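Local coordinates for 16L protein (Yaba-like disease virus, PDB 6TQP), which probably inhibits apoptosis of the infected host cell, as a poxviral Bcl-2-like protein expected to bind pro-apoptotic partners of the host, at residues A[46-50]-A[144-149]; A[16-21]-A[127-133]; A[20-24]-A[103-107]; A[96-100]-A[139-144]. All coordinates share one frame; numbering follows the deposited sequence.

Interaction 1 (A[46-50]-A[144-149]); sequences LIKED and INIKNK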
loop_
_atom_site.group_PDB
_atom_site.type_symbol
_atom_site.label_atom_id
_atom_site.label_comp_id
_atom_site.label_asym_id
_atom_site.label_seq_id
_atom_site.Cartn_x
_atom_site.Cartn_y
_atom_site.Cartn_z
ATOM N N LEU A 46 6.270 12.150 -1.874
ATOM C CA LEU A 46 6.869 11.248 -2.853
ATOM C C LEU A 46 5.965 10.048 -3.114
ATOM O O LEU A 46 5.723 9.666 -4.267
ATOM C CB LEU A 46 8.237 10.791 -2.365
ATOM C CG LEU A 46 9.282 11.908 -2.246
ATOM C CD1 LEU A 46 10.542 11.376 -1.582
ATOM C CD2 LEU A 46 9.613 12.515 -3.609
ATOM N N ILE A 47 5.456 9.443 -2.048
ATOM C CA ILE A 47 4.636 8.243 -2.180
ATOM C C ILE A 47 3.320 8.568 -2.866
ATOM O O ILE A 47 2.803 7.781 -3.670
ATOM C CB ILE A 47 4.405 7.633 -0.791
ATOM C CG1 ILE A 47 5.676 6.922 -0.321
ATOM C CG2 ILE A 47 3.193 6.699 -0.789
ATOM C CD1 ILE A 47 5.672 6.593 1.140
ATOM N N LYS A 48 2.738 9.717 -2.533
ATOM C CA LYS A 48 1.462 10.099 -3.122
ATOM C C LYS A 48 1.553 10.161 -4.640
ATOM O O LYS A 48 0.643 9.706 -5.344
ATOM C CB LYS A 48 1.023 11.450 -2.552
ATOM C CG LYS A 48 -0.340 11.936 -3.015
ATOM C CD LYS A 48 -0.709 13.251 -2.319
ATOM C CE LYS A 48 -2.110 13.716 -2.712
ATOM N NZ LYS A 48 -2.428 15.078 -2.200
ATOM N N GLU A 49 2.634 10.738 -5.166
ATOM C CA GLU A 49 2.782 10.836 -6.615
ATOM C C GLU A 49 2.909 9.456 -7.247
ATOM O O GLU A 49 2.269 9.166 -8.265
ATOM C CB GLU A 49 3.999 11.685 -6.968
ATOM C CG GLU A 49 3.861 13.148 -6.624
ATOM C CD GLU A 49 5.103 13.931 -6.984
ATOM O OE1 GLU A 49 6.153 13.294 -7.225
ATOM O OE2 GLU A 49 5.028 15.178 -7.030
ATOM N N ASP A 50 3.768 8.606 -6.685
ATOM C CA ASP A 50 3.941 7.265 -7.232
ATOM C C ASP A 50 2.636 6.478 -7.189
ATOM O O ASP A 50 2.253 5.835 -8.172
ATOM C CB ASP A 50 5.035 6.516 -6.473
ATOM C CG ASP A 50 6.411 7.120 -6.679
ATOM O OD1 ASP A 50 6.601 7.864 -7.664
ATOM O OD2 ASP A 50 7.308 6.836 -5.857
ATOM N N ILE A 144 12.242 5.642 -3.423
ATOM C CA ILE A 144 11.394 6.773 -3.785
ATOM C C ILE A 144 12.184 8.077 -3.801
ATOM O O ILE A 144 11.844 8.997 -4.554
ATOM C CB ILE A 144 10.175 6.860 -2.853
ATOM C CG1 ILE A 144 10.609 7.057 -1.406
ATOM C CG2 ILE A 144 9.316 5.612 -3.004
ATOM C CD1 ILE A 144 9.443 7.198 -0.448
ATOM N N ASN A 145 13.227 8.197 -2.977
ATOM C CA ASN A 145 14.145 9.324 -3.111
ATOM C C ASN A 145 14.784 9.324 -4.491
ATOM O O ASN A 145 14.683 10.297 -5.243
ATOM C CB ASN A 145 15.233 9.271 -2.033
ATOM C CG ASN A 145 14.745 9.742 -0.671
ATOM O OD1 ASN A 145 13.716 10.403 -0.556
ATOM N ND2 ASN A 145 15.503 9.409 0.368
ATOM N N ILE A 146 15.448 8.220 -4.843
ATOM C CA ILE A 146 16.184 8.148 -6.100
ATOM C C ILE A 146 15.250 8.041 -7.301
ATOM O O ILE A 146 15.678 8.299 -8.433
ATOM C CB ILE A 146 17.170 6.964 -6.057
ATOM C CG1 ILE A 146 18.201 7.171 -4.944
ATOM C CG2 ILE A 146 17.895 6.804 -7.390
ATOM C CD1 ILE A 146 18.831 5.884 -4.434
ATOM N N LYS A 147 13.985 7.663 -7.089
ATOM C CA LYS A 147 13.026 7.633 -8.190
ATOM C C LYS A 147 13.097 8.917 -9.005
ATOM O O LYS A 147 12.995 8.892 -10.237
ATOM C CB LYS A 147 11.617 7.391 -7.639
ATOM C CG LYS A 147 10.465 7.969 -8.455
ATOM C CD LYS A 147 10.379 7.417 -9.880
ATOM C CE LYS A 147 9.211 8.044 -10.624
ATOM N NZ LYS A 147 7.926 7.879 -9.885
ATOM N N ASN A 148 13.295 10.052 -8.333
ATOM C CA ASN A 148 13.574 11.304 -9.014
ATOM C C ASN A 148 14.961 11.864 -8.724
ATOM O O ASN A 148 15.461 12.664 -9.520
ATOM C CB ASN A 148 12.521 12.353 -8.637
ATOM C CG ASN A 148 12.080 13.177 -9.825
ATOM O OD1 ASN A 148 11.353 12.693 -10.693
ATOM N ND2 ASN A 148 12.523 14.427 -9.876
ATOM N N LYS A 149 15.597 11.452 -7.627
ATOM C CA LYS A 149 16.894 12.000 -7.229
ATOM C C LYS A 149 18.032 11.117 -7.727
ATOM O O LYS A 149 19.202 11.477 -7.609
ATOM C CB LYS A 149 16.991 12.147 -5.702
ATOM C CG LYS A 149 16.145 13.275 -5.089
ATOM C CD LYS A 149 14.719 13.318 -5.640
ATOM C CE LYS A 149 13.756 14.016 -4.706
ATOM N NZ LYS A 149 12.404 14.109 -5.334
#

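Interaction 2 (A[16-21]-A[127-133]); sequences IKNVIV and EDIALKI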
loop_
_atom_site.group_PDB
_atom_site.type_symbol
_atom_site.label_atom_id
_atom_site.label_comp_id
_atom_site.label_asym_id
_atom_site.label_seq_id
_atom_site.Cartn_x
_atom_site.Cartn_y
_atom_site.Cartn_z
ATOM N N ILE A 16 7.582 5.554 7.862
ATOM C CA ILE A 16 6.824 4.963 6.766
ATOM C C ILE A 16 5.457 4.490 7.246
ATOM O O ILE A 16 4.443 4.696 6.570
ATOM C CB ILE A 16 7.639 3.823 6.114
ATOM C CG1 ILE A 16 8.800 4.390 5.299
ATOM C CG2 ILE A 16 6.777 2.967 5.206
ATOM C CD1 ILE A 16 8.392 5.305 4.164
ATOM N N LYS A 17 5.402 3.830 8.404
ATOM C CA LYS A 17 4.113 3.375 8.919
ATOM C C LYS A 17 3.152 4.548 9.081
ATOM O O LYS A 17 1.985 4.473 8.685
ATOM C CB LYS A 17 4.290 2.655 10.254
ATOM C CG LYS A 17 2.998 2.011 10.785
ATOM C CD LYS A 17 3.042 1.732 12.279
ATOM C CE LYS A 17 2.903 3.004 13.096
ATOM N NZ LYS A 17 2.084 2.780 14.312
ATOM N N ASN A 18 3.631 5.639 9.672
ATOM C CA ASN A 18 2.779 6.808 9.867
ATOM C C ASN A 18 2.324 7.372 8.536
ATOM O O ASN A 18 1.164 7.777 8.385
ATOM C CB ASN A 18 3.523 7.869 10.672
ATOM C CG ASN A 18 3.609 7.521 12.126
ATOM O OD1 ASN A 18 2.839 6.694 12.614
ATOM N ND2 ASN A 18 4.531 8.154 12.844
ATOM N N VAL A 19 3.221 7.391 7.547
ATOM C CA VAL A 19 2.885 7.967 6.247
ATOM C C VAL A 19 1.797 7.142 5.569
ATOM O O VAL A 19 0.861 7.687 4.969
ATOM C CB VAL A 19 4.152 8.081 5.373
ATOM C CG1 VAL A 19 3.782 8.356 3.918
ATOM C CG2 VAL A 19 5.067 9.187 5.901
ATOM N N ILE A 20 1.890 5.816 5.665
ATOM C CA ILE A 20 0.931 4.957 4.971
ATOM C C ILE A 20 -0.463 5.117 5.574
ATOM O O ILE A 20 -1.456 5.260 4.847
ATOM C CB ILE A 20 1.409 3.499 5.008
ATOM C CG1 ILE A 20 2.686 3.364 4.164
ATOM C CG2 ILE A 20 0.316 2.555 4.475
ATOM C CD1 ILE A 20 3.385 2.033 4.315
ATOM N N VAL A 21 -0.557 5.092 6.901
ATOM C CA VAL A 21 -1.857 5.247 7.551
ATOM C C VAL A 21 -2.458 6.595 7.194
ATOM O O VAL A 21 -3.645 6.697 6.865
ATOM C CB VAL A 21 -1.719 5.068 9.073
ATOM C CG1 VAL A 21 -3.049 5.378 9.789
ATOM C CG2 VAL A 21 -1.260 3.655 9.376
ATOM N N GLU A 127 -3.422 -0.877 9.571
ATOM C CA GLU A 127 -2.286 -0.857 10.489
ATOM C C GLU A 127 -1.325 -2.004 10.202
ATOM O O GLU A 127 -0.113 -1.800 10.070
ATOM C CB GLU A 127 -2.788 -0.943 11.931
ATOM C CG GLU A 127 -3.329 0.355 12.484
ATOM C CD GLU A 127 -2.225 1.296 12.906
ATOM O OE1 GLU A 127 -1.075 0.826 13.067
ATOM O OE2 GLU A 127 -2.509 2.500 13.078
ATOM N N ASP A 128 -1.854 -3.225 10.125
ATOM C CA ASP A 128 -1.006 -4.401 9.970
ATOM C C ASP A 128 -0.200 -4.348 8.678
ATOM O O ASP A 128 1.004 -4.623 8.679
ATOM C CB ASP A 128 -1.863 -5.661 10.002
ATOM C CG ASP A 128 -2.435 -5.943 11.373
ATOM O OD1 ASP A 128 -1.851 -5.478 12.371
ATOM O OD2 ASP A 128 -3.475 -6.643 11.452
ATOM N N ILE A 129 -0.842 -4.004 7.561
ATOM C CA ILE A 129 -0.120 -3.950 6.291
ATOM C C ILE A 129 0.856 -2.776 6.272
ATOM O O ILE A 129 1.946 -2.871 5.693
ATOM C CB ILE A 129 -1.108 -3.893 5.116
ATOM C CG1 ILE A 129 -1.955 -5.169 5.086
ATOM C CG2 ILE A 129 -0.348 -3.741 3.793
ATOM C CD1 ILE A 129 -3.025 -5.161 4.025
ATOM N N ALA A 130 0.491 -1.651 6.898
ATOM C CA ALA A 130 1.451 -0.557 7.033
ATOM C C ALA A 130 2.682 -1.017 7.803
ATOM O O ALA A 130 3.812 -0.652 7.461
ATOM C CB ALA A 130 0.800 0.642 7.733
ATOM N N LEU A 131 2.478 -1.826 8.847
ATOM C CA LEU A 131 3.601 -2.327 9.632
ATOM C C LEU A 131 4.524 -3.169 8.768
ATOM O O LEU A 131 5.748 -2.986 8.775
ATOM C CB LEU A 131 3.097 -3.153 10.814
ATOM C CG LEU A 131 2.659 -2.397 12.058
ATOM C CD1 LEU A 131 2.031 -3.360 13.041
ATOM C CD2 LEU A 131 3.836 -1.676 12.691
ATOM N N LYS A 132 3.953 -4.100 8.008
ATOM C CA LYS A 132 4.769 -4.972 7.175
ATOM C C LYS A 132 5.456 -4.200 6.061
ATOM O O LYS A 132 6.602 -4.498 5.710
ATOM C CB LYS A 132 3.916 -6.085 6.582
ATOM C CG LYS A 132 3.507 -7.160 7.561
ATOM C CD LYS A 132 4.685 -7.912 8.168
ATOM C CE LYS A 132 5.420 -8.717 7.113
ATOM N NZ LYS A 132 6.487 -9.558 7.721
ATOM N N ILE A 133 4.778 -3.211 5.479
ATOM C CA ILE A 133 5.432 -2.416 4.446
ATOM C C ILE A 133 6.599 -1.641 5.039
ATOM O O ILE A 133 7.626 -1.435 4.372
ATOM C CB ILE A 133 4.415 -1.484 3.760
ATOM C CG1 ILE A 133 3.424 -2.319 2.947
ATOM C CG2 ILE A 133 5.125 -0.476 2.886
ATOM C CD1 ILE A 133 2.268 -1.501 2.363
#

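Interaction 3 (A[20-24]-A[103-107]); sequences IVFYI and ISLIS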
loop_
_atom_site.group_PDB
_atom_site.type_symbol
_atom_site.label_atom_id
_atom_site.label_comp_id
_atom_site.label_asym_id
_atom_site.label_seq_id
_atom_site.Cartn_x
_atom_site.Cartn_y
_atom_site.Cartn_z
ATOM N N ILE A 20 1.890 5.816 5.665
ATOM C CA ILE A 20 0.931 4.957 4.971
ATOM C C ILE A 20 -0.463 5.117 5.574
ATOM O O ILE A 20 -1.456 5.260 4.847
ATOM C CB ILE A 20 1.409 3.499 5.008
ATOM C CG1 ILE A 20 2.686 3.364 4.164
ATOM C CG2 ILE A 20 0.316 2.555 4.475
ATOM C CD1 ILE A 20 3.385 2.033 4.315
ATOM N N VAL A 21 -0.557 5.092 6.901
ATOM C CA VAL A 21 -1.857 5.247 7.551
ATOM C C VAL A 21 -2.458 6.595 7.194
ATOM O O VAL A 21 -3.645 6.697 6.865
ATOM C CB VAL A 21 -1.719 5.068 9.073
ATOM C CG1 VAL A 21 -3.049 5.378 9.789
ATOM C CG2 VAL A 21 -1.260 3.655 9.376
ATOM N N PHE A 22 -1.642 7.650 7.246
ATOM C CA PHE A 22 -2.115 8.979 6.887
ATOM C C PHE A 22 -2.609 9.010 5.447
ATOM O O PHE A 22 -3.689 9.540 5.154
ATOM C CB PHE A 22 -0.991 9.987 7.095
ATOM C CG PHE A 22 -1.399 11.412 6.848
ATOM C CD1 PHE A 22 -1.396 11.931 5.565
ATOM C CD2 PHE A 22 -1.771 12.231 7.901
ATOM C CE1 PHE A 22 -1.765 13.247 5.331
ATOM C CE2 PHE A 22 -2.146 13.548 7.677
ATOM C CZ PHE A 22 -2.146 14.057 6.392
ATOM N N TYR A 23 -1.832 8.426 4.532
ATOM C CA TYR A 23 -2.185 8.450 3.116
ATOM C C TYR A 23 -3.492 7.710 2.862
ATOM O O TYR A 23 -4.405 8.230 2.203
ATOM C CB TYR A 23 -1.052 7.832 2.291
ATOM C CG TYR A 23 -1.347 7.823 0.808
ATOM C CD1 TYR A 23 -1.574 9.012 0.117
ATOM C CD2 TYR A 23 -1.426 6.636 0.104
ATOM C CE1 TYR A 23 -1.854 9.009 -1.238
ATOM C CE2 TYR A 23 -1.702 6.624 -1.250
ATOM C CZ TYR A 23 -1.905 7.807 -1.919
ATOM O OH TYR A 23 -2.186 7.768 -3.266
ATOM N N ILE A 24 -3.596 6.482 3.371
ATOM C CA ILE A 24 -4.815 5.701 3.191
ATOM C C ILE A 24 -6.021 6.452 3.749
ATOM O O ILE A 24 -7.081 6.506 3.113
ATOM C CB ILE A 24 -4.647 4.312 3.837
ATOM C CG1 ILE A 24 -3.540 3.522 3.123
ATOM C CG2 ILE A 24 -5.964 3.530 3.810
ATOM C CD1 ILE A 24 -3.763 3.275 1.637
ATOM N N ILE A 103 0.286 -0.237 -1.577
ATOM C CA ILE A 103 -0.359 0.954 -1.015
ATOM C C ILE A 103 -1.486 1.406 -1.929
ATOM O O ILE A 103 -2.582 1.742 -1.470
ATOM C CB ILE A 103 0.667 2.078 -0.784
ATOM C CG1 ILE A 103 1.686 1.626 0.261
ATOM C CG2 ILE A 103 -0.037 3.382 -0.344
ATOM C CD1 ILE A 103 2.891 2.547 0.385
ATOM N N SER A 104 -1.248 1.392 -3.240
ATOM C CA SER A 104 -2.314 1.739 -4.173
ATOM C C SER A 104 -3.471 0.754 -4.075
ATOM O O SER A 104 -4.640 1.141 -4.185
ATOM C CB SER A 104 -1.781 1.781 -5.604
ATOM O OG SER A 104 -0.767 2.754 -5.743
ATOM N N LEU A 105 -3.166 -0.532 -3.903
ATOM C CA LEU A 105 -4.216 -1.535 -3.774
ATOM C C LEU A 105 -5.098 -1.248 -2.561
ATOM O O LEU A 105 -6.333 -1.286 -2.647
ATOM C CB LEU A 105 -3.582 -2.928 -3.668
ATOM C CG LEU A 105 -4.569 -4.062 -3.396
ATOM C CD1 LEU A 105 -5.539 -4.247 -4.553
ATOM C CD2 LEU A 105 -3.796 -5.323 -3.102
ATOM N N ILE A 106 -4.479 -0.952 -1.416
ATOM C CA ILE A 106 -5.246 -0.629 -0.207
ATOM C C ILE A 106 -6.121 0.587 -0.452
ATOM O O ILE A 106 -7.286 0.625 -0.031
ATOM C CB ILE A 106 -4.301 -0.394 0.988
ATOM C CG1 ILE A 106 -3.456 -1.632 1.275
ATOM C CG2 ILE A 106 -5.075 -0.035 2.271
ATOM C CD1 ILE A 106 -2.244 -1.312 2.059
ATOM N N SER A 107 -5.587 1.597 -1.143
ATOM C CA SER A 107 -6.401 2.778 -1.447
ATOM C C SER A 107 -7.667 2.387 -2.190
ATOM O O SER A 107 -8.768 2.853 -1.863
ATOM C CB SER A 107 -5.598 3.781 -2.275
ATOM O OG SER A 107 -4.520 4.285 -1.520
#

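Interaction 4 (A[96-100]-A[139-144]); sequences PSVKL and DLINFI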
loop_
_atom_site.group_PDB
_atom_site.type_symbol
_atom_site.label_atom_id
_atom_site.label_comp_id
_atom_site.label_asym_id
_atom_site.label_seq_id
_atom_site.Cartn_x
_atom_site.Cartn_y
_atom_site.Cartn_z
ATOM N N PRO A 96 10.655 -2.775 -3.034
ATOM C CA PRO A 96 10.020 -1.460 -2.805
ATOM C C PRO A 96 8.901 -1.152 -3.779
ATOM O O PRO A 96 7.851 -0.633 -3.374
ATOM C CB PRO A 96 11.190 -0.482 -2.956
ATOM C CG PRO A 96 12.375 -1.252 -2.567
ATOM C CD PRO A 96 12.127 -2.667 -3.053
ATOM N N SER A 97 9.094 -1.452 -5.067
ATOM C CA SER A 97 8.056 -1.187 -6.057
ATOM C C SER A 97 6.787 -1.974 -5.754
ATOM O O SER A 97 5.673 -1.480 -5.969
ATOM C CB SER A 97 8.583 -1.522 -7.455
ATOM O OG SER A 97 9.226 -2.794 -7.445
ATOM N N VAL A 98 6.928 -3.211 -5.276
ATOM C CA VAL A 98 5.753 -3.976 -4.872
ATOM C C VAL A 98 5.034 -3.277 -3.725
ATOM O O VAL A 98 3.800 -3.220 -3.686
ATOM C CB VAL A 98 6.148 -5.416 -4.491
ATOM C CG1 VAL A 98 4.956 -6.164 -3.919
ATOM C CG2 VAL A 98 6.687 -6.139 -5.704
ATOM N N LYS A 99 5.792 -2.764 -2.758
ATOM C CA LYS A 99 5.168 -2.090 -1.626
ATOM C C LYS A 99 4.352 -0.898 -2.091
ATOM O O LYS A 99 3.245 -0.665 -1.596
ATOM C CB LYS A 99 6.233 -1.661 -0.624
ATOM C CG LYS A 99 6.837 -2.832 0.138
ATOM C CD LYS A 99 7.979 -2.412 1.045
ATOM C CE LYS A 99 8.505 -3.598 1.879
ATOM N NZ LYS A 99 9.508 -3.176 2.919
ATOM N N LEU A 100 4.869 -0.143 -3.057
ATOM C CA LEU A 100 4.108 0.985 -3.582
ATOM C C LEU A 100 2.820 0.506 -4.229
ATOM O O LEU A 100 1.747 1.066 -3.984
ATOM C CB LEU A 100 4.955 1.768 -4.575
ATOM C CG LEU A 100 6.133 2.521 -3.951
ATOM C CD1 LEU A 100 6.943 3.152 -5.029
ATOM C CD2 LEU A 100 5.648 3.600 -2.965
ATOM N N ASP A 139 15.273 0.583 2.359
ATOM C CA ASP A 139 15.232 0.251 0.938
ATOM C C ASP A 139 14.087 0.966 0.236
ATOM O O ASP A 139 14.238 1.426 -0.899
ATOM C CB ASP A 139 15.106 -1.259 0.754
ATOM C CG ASP A 139 16.279 -2.010 1.339
ATOM O OD1 ASP A 139 17.390 -1.439 1.359
ATOM O OD2 ASP A 139 16.087 -3.162 1.786
ATOM N N LEU A 140 12.931 1.070 0.891
ATOM C CA LEU A 140 11.815 1.772 0.269
ATOM C C LEU A 140 12.116 3.262 0.149
ATOM O O LEU A 140 11.837 3.881 -0.883
ATOM C CB LEU A 140 10.535 1.537 1.070
ATOM C CG LEU A 140 9.290 2.328 0.663
ATOM C CD1 LEU A 140 8.930 2.072 -0.792
ATOM C CD2 LEU A 140 8.152 1.927 1.568
ATOM N N ILE A 141 12.695 3.852 1.193
ATOM C CA ILE A 141 13.012 5.273 1.150
ATOM C C ILE A 141 14.016 5.556 0.037
ATOM O O ILE A 141 13.848 6.498 -0.747
ATOM C CB ILE A 141 13.516 5.733 2.531
ATOM C CG1 ILE A 141 12.357 5.688 3.547
ATOM C CG2 ILE A 141 14.123 7.151 2.456
ATOM C CD1 ILE A 141 12.760 5.965 4.985
ATOM N N ASN A 142 15.055 4.727 -0.077
ATOM C CA ASN A 142 16.034 4.917 -1.147
ATOM C C ASN A 142 15.394 4.824 -2.521
ATOM O O ASN A 142 15.810 5.522 -3.452
ATOM C CB ASN A 142 17.158 3.886 -1.029
ATOM C CG ASN A 142 18.066 4.154 0.146
ATOM O OD1 ASN A 142 18.060 5.251 0.709
ATOM N ND2 ASN A 142 18.859 3.158 0.520
ATOM N N PHE A 143 14.386 3.972 -2.678
ATOM C CA PHE A 143 13.768 3.816 -3.988
ATOM C C PHE A 143 12.974 5.057 -4.371
ATOM O O PHE A 143 13.017 5.490 -5.523
ATOM C CB PHE A 143 12.874 2.579 -4.001
ATOM C CG PHE A 143 12.184 2.345 -5.304
ATOM C CD1 PHE A 143 12.872 1.822 -6.382
ATOM C CD2 PHE A 143 10.849 2.646 -5.455
ATOM C CE1 PHE A 143 12.236 1.600 -7.580
ATOM C CE2 PHE A 143 10.208 2.429 -6.651
ATOM C CZ PHE A 143 10.898 1.910 -7.714
ATOM N N ILE A 144 12.242 5.642 -3.423
ATOM C CA ILE A 144 11.394 6.773 -3.785
ATOM C C ILE A 144 12.184 8.077 -3.801
ATOM O O ILE A 144 11.844 8.997 -4.554
ATOM C CB ILE A 144 10.175 6.860 -2.853
ATOM C CG1 ILE A 144 10.609 7.057 -1.406
ATOM C CG2 ILE A 144 9.316 5.612 -3.004
ATOM C CD1 ILE A 144 9.443 7.198 -0.448
#

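Interaction 1 (A[46-50]-A[144-149])
Asp-50 and Lys-147 meet in a salt bridge between helices 38-68 and 137-148, with OD1 of Asp-50 lying 2.6 Å from NZ of Lys-147. The two side chains approach from opposite directions. Bends at the second and fourth torsions of the lysine chain bring NZ to this one carboxylate oxygen. The other oxygen has an apolar neighbour: Asp-50 OD2 rests 3.7 Å from CG2 of Ile-144, and Leu-100 of helix 96-113 also touches this aspartate.

Ile-144 fills the space beside the ion pair. Its CG1 branch stands between the backbone N and the carbonyl carbon (chi1 61°), an uncommon choice in a helix, and this lets CG2 face Asp-50 while CD1 reaches Ile-47, 3.8 Å from CG1 of that residue. CB of Leu-46 closes on the same Ile-144 CD1 at 4.2 Å. Farther out, the two methyls of Leu-46 each touch a polar atom: CD1 is 3.5 Å from OD1 of Asn-145, the side chains crossing at about a right angle, and CD2 is 3.6 Å from NZ of Lys-149.

The short helix axes diverge by 68° and come no closer than 10.4 Å, so side chains bridge the gap. Behind Ile-47 lies Val-19 of helix 12-27. Because Asp-50 is buried and flanked by isoleucine and leucine, its pairing with Lys-147 probably compensates a charge that would otherwise be costly there, tying helix 137-148 to helix 38-68 electrostatically as well as by packing.

Interaction 2 (A[16-21]-A[127-133])
Two helices of the bundle, 12-27 and 120-134, pack closely where Ala-130 faces Lys-17, Ile-20 and Val-21. The short axes approach to 8.5 Å at 140° between their directions, nearer to antiparallel than perpendicular, and the CA atoms of Lys-17 and Ala-130 are just 5.1 Å apart. The small methyl permits this. CB of Ala-130 sits 3.8 Å from CG2 of Ile-20 and 4.0 Å from CG2 of Val-21, with the CG methylene of Lys-17 on it as well.

One turn along, Ile-20 and Ile-133 cross at a slant. CG1 of Ile-20 lies beside its backbone N (chi1 -67°), sending CD1 to within 3.4 Å of CG2 of Ile-133, tighter than usual for two carbons. The other branch, CG2, is the one left to meet Ala-130, so a single isoleucine serves two residues of the partner helix.

The outer margin mixes apolar and charged groups. Lys-17 runs alongside Leu-131, both pointing the same way, with CD of the lysine 3.5 Å from CD2 of the leucine. Bends at the far end of the lysine chain then turn NZ toward Glu-127, whose OE1 is 3.9 Å away in a long salt bridge. OE2 of that glutamate lies nearer Val-21.

On the buried side, Ile-20 and Ile-133 also touch Ile-103 of helix 96-113, while Ile-16 reaches helices 38-68 and 137-148. An aliphatic seam toward the interior, with lysine and glutamate at its outer margin, suits the all-helical Bcl-2-like fold of the poxviral M11L family, whose amphipathic helices surround a central one.

Interaction 3 (A[20-24]-A[103-107])
At the edge of the Tyr-23 ring, near its plane, lies CG2 of Ile-103, 3.6 Å from CD2 of the tyrosine, and OG of Ser-107 approaches obliquely, 3.7 Å from CE2. With CG anti to the backbone N (chi1 -180°), the ring reaches across from helix 12-27 to these two residues, which stand one turn apart on helix 96-113. It also touches Lys-48 and Cys-51 of helix 38-68.

Ile-24 extends its CD1 methyl between Ile-106 and Ser-107, 3.6 Å from CG2 of the former and 3.4 Å from OG of the latter. Its side chain and that of Ile-106 cross at about a right angle. Ile-103 turns its CD1 toward the earlier turn of helix 12-27, 3.9 Å from CG1 of Ile-20.

The serine hydroxyl is turned back onto its own helix. OG of Ser-107 donates to the carbonyl O of Ile-103 at 3.2 Å, tilted 34° from the carbonyl plane, while the backbone N of Ser-107 reaches that oxygen from the opposite face. A polar atom buried beside the Ile-24 methyl and the Tyr-23 ring is thus satisfied locally, and between these two segments the contact is apolar packing, with no hydrogen bond across it.

Interaction 4 (A[96-100]-A[139-144])
The ring of Phe-143 is met by three residues of helix 96-113, each from a different direction. At its edge, in the ring plane, CD1 of Leu-100 lies 3.7 Å from CE2. Over one face comes the backbone N of Ser-97, while its CB approaches CZ. Pro-96 comes in obliquely, its CB 3.6 Å from CB of Phe-143 and next to the root of the ring. Phe-143 CG is anti to the backbone N (chi1 179°), which carries the ring out along the first turn of the partner helix.

Pro-96 also leans on Asp-139: its CG packs 3.7 Å from the backbone O of that residue. CA of Pro-96 and CA of Leu-140 are 4.8 Å apart, an intimate approach for two helices whose short axes cross at 84°. Leu-140, with CG likewise anti to its backbone N (chi1 173°), brings CD1 against the proline, 4.0 Å from its CB, and on toward CD2 of Leu-100 at 4.2 Å. The methyls of Leu-100 thus have different neighbours: CD1 meets the phenylalanine edge, CD2 meets Leu-140, and both lie near CG2 of Ile-144.

The Lys-99 chain flanks Leu-140, but its NZ is hydrogen-bonded to the carbonyl O of Ile-133. Phe-143 also stacks on an aromatic side chain of a bound peptide that Ser-97 and Val-98 touch as well, consistent with a ligand groove like that of Bcl-2 relatives. Inward, the start of helix 96-113 and helix 137-148 cross nearly perpendicularly, with helix 12-27 against Leu-140 and helix 38-68 against Leu-100 and Ile-144.

The centre of interaction 3 lies about 3 Å from the centre of the chain, and all its touching residues are buried; the centres of interactions 1 and 4, about 15 and 12 Å from that point, lie farther out. Interactions 2 and 3 both use helix 12-27 and share Ile-20, which helices 96-113 and 120-134 approach together. Interactions 1 and 4 share Ile-144 and helix 137-148, and Leu-100 packs against Asp-50 and Ile-47 between them. Lys-99 joins interaction 4 to interaction 2 by its bond to Ile-133. Chemistry follows place: aliphatic and aromatic packing in 3 and 4, charge at the margin of 2, and an ion pair on a buried aspartate in 1.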